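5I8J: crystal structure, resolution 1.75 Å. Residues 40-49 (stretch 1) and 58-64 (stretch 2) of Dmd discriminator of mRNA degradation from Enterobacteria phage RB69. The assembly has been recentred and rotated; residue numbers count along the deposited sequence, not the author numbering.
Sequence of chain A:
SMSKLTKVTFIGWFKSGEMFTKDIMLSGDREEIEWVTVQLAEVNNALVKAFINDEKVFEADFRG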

ATOM      1  N   LEU A  40     -13.403   6.773   1.951  1.00 12.11           N
ATOM      2  CA  LEU A  40     -12.194   6.700   2.764  1.00 12.88           C
ATOM      3  C   LEU A  40     -11.370   7.973   2.630  1.00 12.03           C
ATOM      4  O   LEU A  40     -10.891   8.529   3.622  1.00 13.09           O
ATOM      5  N   ALA A  41     -11.223   8.446   1.400  1.00 11.69           N
ATOM      6  CA  ALA A  41     -10.379   9.604   1.166  1.00 10.27           C
ATOM      7  C   ALA A  41     -11.035  10.846   1.753  1.00 12.83           C
ATOM      8  O   ALA A  41     -10.382  11.646   2.422  1.00 12.08           O
ATOM      9  N   GLU A  42     -12.344  10.986   1.542  1.00 11.59           N
ATOM     10  CA  GLU A  42     -13.034  12.207   1.944  1.00 13.07           C
ATOM     11  C   GLU A  42     -13.116  12.323   3.463  1.00 12.40           C
ATOM     12  O   GLU A  42     -12.821  13.381   4.023  1.00 15.52           O
ATOM     13  N   VAL A  43     -13.507  11.234   4.122  1.00 15.18           N
ATOM     14  CA  VAL A  43     -13.593  11.211   5.585  1.00 18.17           C
ATOM     15  C   VAL A  43     -12.250  11.583   6.220  1.00 18.38           C
ATOM     16  O   VAL A  43     -12.194  12.266   7.245  1.00 17.56           O
ATOM     17  N   ASN A  44     -11.166  11.160   5.581  1.00 15.71           N
ATOM     18  CA  ASN A  44      -9.846  11.332   6.164  1.00 14.78           C
ATOM     19  C   ASN A  44      -9.064  12.516   5.617  1.00 16.49           C
ATOM     20  O   ASN A  44      -7.907  12.724   6.002  1.00 18.33           O
ATOM     21  N   ASN A  45      -9.696  13.297   4.744  1.00 14.59           N
ATOM     22  CA  ASN A  45      -9.010  14.379   4.038  1.00 16.89           C
ATOM     23  C   ASN A  45      -7.677  13.887   3.486  1.00 14.48           C
ATOM     24  O   ASN A  45      -6.632  14.484   3.721  1.00 14.01           O
ATOM     25  N   ALA A  46      -7.733  12.776   2.760  1.00 13.00           N
ATOM     26  CA  ALA A  46      -6.533  12.040   2.401  1.00 11.44           C
ATOM     27  C   ALA A  46      -6.483  11.685   0.919  1.00 12.61           C
ATOM     28  O   ALA A  46      -7.476  11.794   0.199  1.00 11.94           O
ATOM     29  N   LEU A  47      -5.306  11.273   0.478  1.00 10.50           N
ATOM     30  CA  LEU A  47      -5.138  10.601  -0.800  1.00 10.75           C
ATOM     31  C   LEU A  47      -5.262   9.121  -0.514  1.00 10.57           C
ATOM     32  O   LEU A  47      -4.562   8.611   0.348  1.00 10.93           O
ATOM     33  N   VAL A  48      -6.162   8.426  -1.198  1.00  9.38           N
ATOM     34  CA  VAL A  48      -6.284   6.980  -0.987  1.00  9.06           C
ATOM     35  C   VAL A  48      -6.196   6.259  -2.317  1.00 10.80           C
ATOM     36  O   VAL A  48      -6.845   6.663  -3.285  1.00 12.00           O
ATOM     37  N   LYS A  49      -5.363   5.213  -2.361  1.00  8.68           N
ATOM     38  CA  LYS A  49      -5.213   4.355  -3.528  1.00  9.36           C
ATOM     39  C   LYS A  49      -5.754   2.975  -3.208  1.00 11.87           C
ATOM     40  O   LYS A  49      -5.489   2.442  -2.125  1.00 11.20           O
ATOM     41  N   PHE A  58      -7.781   2.299  -8.627  1.00 13.58           N
ATOM     42  CA  PHE A  58      -8.481   3.564  -8.453  1.00 14.49           C
ATOM     43  C   PHE A  58      -7.766   4.406  -7.414  1.00 14.22           C
ATOM     44  O   PHE A  58      -7.052   3.873  -6.576  1.00 12.67           O
ATOM     45  N   GLU A  59      -7.953   5.722  -7.466  1.00 13.63           N
ATOM     46  CA  GLU A  59      -7.503   6.561  -6.366  1.00 13.61           C
ATOM     47  C   GLU A  59      -8.304   7.843  -6.302  1.00 14.80           C
ATOM     48  O   GLU A  59      -8.880   8.266  -7.306  1.00 14.27           O
ATOM     49  N   ALA A  60      -8.345   8.436  -5.111  1.00 12.99           N
ATOM     50  CA  ALA A  60      -9.088   9.673  -4.871  1.00 11.51           C
ATOM     51  C   ALA A  60      -8.275  10.548  -3.935  1.00 14.69           C
ATOM     52  O   ALA A  60      -7.754  10.068  -2.936  1.00 13.85           O
ATOM     53  N   ASP A  61      -8.162  11.832  -4.254  1.00 13.05           N
ATOM     54  CA  ASP A  61      -7.320  12.725  -3.464  1.00 11.46           C
ATOM     55  C   ASP A  61      -8.157  13.843  -2.862  1.00 14.43           C
ATOM     56  O   ASP A  61      -8.583  14.764  -3.569  1.00 16.27           O
ATOM     57  N   PHE A  62      -8.369  13.773  -1.555  1.00 12.64           N
ATOM     58  CA  PHE A  62      -9.118  14.808  -0.862  1.00 14.98           C
ATOM     59  C   PHE A  62      -8.247  15.612   0.104  1.00 17.01           C
ATOM     60  O   PHE A  62      -8.729  16.138   1.097  1.00 17.27           O
ATOM     61  N   ARG A  63      -6.964  15.734  -0.200  1.00 16.28           N
ATOM     62  CA  ARG A  63      -6.089  16.508   0.671  1.00 18.30           C
ATOM     63  C   ARG A  63      -6.304  18.009   0.466  1.00 22.52           C
ATOM     64  O   ARG A  63      -5.925  18.822   1.312  1.00 26.78           O
ATOM     65  N   GLY A  64      -6.920  18.370  -0.655  1.00 24.58           N
ATOM     66  CA  GLY A  64      -7.275  19.755  -0.918  1.00 29.14           C
ATOM     67  C   GLY A  64      -6.299  20.453  -1.847  1.00 39.77           C
ATOM     68  O   GLY A  64      -5.083  20.294  -1.722  1.00 43.05           O
TER

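Leu40 lies beyond reach of stretch 2, but Ala41, one residue along the helix, points toward it. Its methyl is small enough to let the helix sit close to the strand: Ala41 CB lies 4.0 Å from Ala60 CB and 3.6 Å from Phe62 CD1. Glu42 (chi1 t, chi2 t) roofs the Phe62 ring (chi1 m); Glu42 CB stands 4.0 Å from the centroid of that ring, over its face, in a CH-pi contact, so the aliphatic part of an acidic residue covers the aromatic face. Val43 points away, and Asn44 (m) turns back, its ND2 donating to Leu40 O at 2.9 Å. Asn45 is the first residue to leave helical phi/psi, and its positive phi, which asparagine tolerates well, belongs to a Schellman motif; one water donates to both Asn45 OD1 (3.1 Å) and Phe62 O (3.0 Å).

Ala46 points away; the bridges of the antiparallel pairing begin with Leu47 and Asp61. Leu47 (t, p) shares a sheet face with Asp61 and Lys49. Its CB lies over the guanidinium of Arg63, 3.6 Å from Arg63 NE, while Asp61 (t) holds that group through Arg63 NE to Asp61 OD1 and Arg63 NH2 to Asp61 OD2, both 3.0 Å. Val48 (t) and Ala60, both buried, lie on the other face of the sheet, where beta-branched and small apolar residues fit. Lys49 (m, t, t, m) extends NZ to Glu59 OE1, a 2.9 Å salt bridge, with Glu59 in p.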

ATOM      1  CB  LEU A  40     -11.343   5.494   2.355  1.00 13.34           C
ATOM      2  CG  LEU A  40     -11.494   4.198   3.142  1.00 19.08           C
ATOM      3  CD1 LEU A  40     -10.544   3.154   2.566  1.00 18.19           C
ATOM      4  CD2 LEU A  40     -11.206   4.441   4.624  1.00 22.37           C
ATOM      5  CB  ALA A  41     -10.106   9.775  -0.317  1.00 11.92           C
ATOM      6  CB  GLU A  42     -14.441  12.279   1.343  1.00 14.12           C
ATOM      7  CG  GLU A  42     -15.105  13.611   1.636  1.00 16.01           C
ATOM      8  CD  GLU A  42     -16.404  13.813   0.885  1.00 15.04           C
ATOM      9  OE1 GLU A  42     -17.186  12.842   0.763  1.00 12.92           O
ATOM     10  OE2 GLU A  42     -16.628  14.958   0.416  1.00 15.41           O
ATOM     11  CB  VAL A  43     -14.041   9.825   6.089  1.00 20.41           C
ATOM     12  CG1 VAL A  43     -13.862   9.697   7.600  1.00 27.16           C
ATOM     13  CG2 VAL A  43     -15.488   9.575   5.711  1.00 20.00           C
ATOM     14  CB  ASN A  44      -9.050  10.038   5.982  1.00 14.67           C
ATOM     15  CG  ASN A  44      -9.521   8.944   6.929  1.00 18.49           C
ATOM     16  OD1 ASN A  44      -9.328   9.047   8.137  1.00 21.59           O
ATOM     17  ND2 ASN A  44     -10.148   7.902   6.386  1.00 17.45           N
ATOM     18  CB  ASN A  45      -8.799  15.577   4.958  1.00 19.47           C
ATOM     19  CG  ASN A  45     -10.106  16.218   5.374  1.00 24.99           C
ATOM     20  OD1 ASN A  45     -10.734  16.915   4.586  1.00 26.10           O
ATOM     21  ND2 ASN A  45     -10.522  15.980   6.613  1.00 27.24           N
ATOM     22  CB  ALA A  46      -6.442  10.761   3.252  1.00 13.68           C
ATOM     23  CB  LEU A  47      -3.774  10.918  -1.420  1.00 11.42           C
ATOM     24  CG  LEU A  47      -3.288   9.999  -2.544  1.00 11.58           C
ATOM     25  CD1 LEU A  47      -4.158  10.152  -3.785  1.00 14.29           C
ATOM     26  CD2 LEU A  47      -1.826  10.271  -2.871  1.00 13.78           C
ATOM     27  CB  VAL A  48      -7.611   6.611  -0.282  1.00 10.19           C
ATOM     28  CG1 VAL A  48      -7.732   5.077  -0.119  1.00  8.44           C
ATOM     29  CG2 VAL A  48      -7.700   7.296   1.069  1.00  7.95           C
ATOM     30  CB  LYS A  49      -3.750   4.236  -3.955  1.00 11.72           C
ATOM     31  CG  LYS A  49      -3.051   5.557  -4.222  1.00 11.16           C
ATOM     32  CD  LYS A  49      -1.536   5.323  -4.377  1.00 10.70           C
ATOM     33  CE  LYS A  49      -0.768   6.630  -4.491  1.00 15.20           C
ATOM     34  NZ  LYS A  49      -0.795   7.199  -5.856  1.00 15.91           N
ATOM     35  CB  PHE A  58      -9.936   3.318  -8.027  1.00 14.14           C
ATOM     36  CG  PHE A  58     -10.808   4.527  -8.106  1.00 14.33           C
ATOM     37  CD1 PHE A  58     -11.114   5.097  -9.328  1.00 18.47           C
ATOM     38  CD2 PHE A  58     -11.346   5.084  -6.956  1.00 13.36           C
ATOM     39  CE1 PHE A  58     -11.927   6.213  -9.399  1.00 18.68           C
ATOM     40  CE2 PHE A  58     -12.158   6.195  -7.022  1.00 15.79           C
ATOM     41  CZ  PHE A  58     -12.448   6.762  -8.251  1.00 15.51           C
ATOM     42  CB  GLU A  59      -6.012   6.871  -6.486  1.00 15.94           C
ATOM     43  CG  GLU A  59      -5.626   7.688  -7.687  1.00 17.41           C
ATOM     44  CD  GLU A  59      -4.127   7.637  -7.921  1.00 21.73           C
ATOM     45  OE1 GLU A  59      -3.382   7.948  -6.969  1.00 20.81           O
ATOM     46  OE2 GLU A  59      -3.692   7.257  -9.035  1.00 23.59           O
ATOM     47  CB  ALA A  60     -10.463   9.379  -4.280  1.00 14.93           C
ATOM     48  CB  ASP A  61      -6.202  13.315  -4.322  1.00 13.42           C
ATOM     49  CG  ASP A  61      -5.169  14.083  -3.502  1.00 14.89           C
ATOM     50  OD1 ASP A  61      -5.353  14.228  -2.283  1.00 14.23           O
ATOM     51  OD2 ASP A  61      -4.176  14.564  -4.087  1.00 16.53           O
ATOM     52  CB  PHE A  62     -10.303  14.182  -0.127  1.00 14.99           C
ATOM     53  CG  PHE A  62     -11.447  13.855  -1.039  1.00 14.39           C
ATOM     54  CD1 PHE A  62     -11.412  12.727  -1.838  1.00 15.03           C
ATOM     55  CD2 PHE A  62     -12.550  14.695  -1.114  1.00 17.04           C
ATOM     56  CE1 PHE A  62     -12.456  12.426  -2.692  1.00 14.07           C
ATOM     57  CE2 PHE A  62     -13.600  14.408  -1.971  1.00 18.04           C
ATOM     58  CZ  PHE A  62     -13.552  13.274  -2.764  1.00 15.76           C
ATOM     59  CB  ARG A  63      -4.631  16.138   0.434  1.00 17.45           C
ATOM     60  CG  ARG A  63      -4.285  14.736   0.918  1.00 14.04           C
ATOM     61  CD  ARG A  63      -2.859  14.389   0.527  1.00 15.47           C
ATOM     62  NE  ARG A  63      -2.698  14.358  -0.923  1.00 16.98           N
ATOM     63  CZ  ARG A  63      -1.543  14.124  -1.545  1.00 18.72           C
ATOM     64  NH1 ARG A  63      -0.432  13.888  -0.852  1.00 17.86           N
ATOM     65  NH2 ARG A  63      -1.501  14.130  -2.869  1.00 19.02           N
TER
HETATM   66  O   HOH W   1      -9.098  18.664   2.696  1.00 40.17           O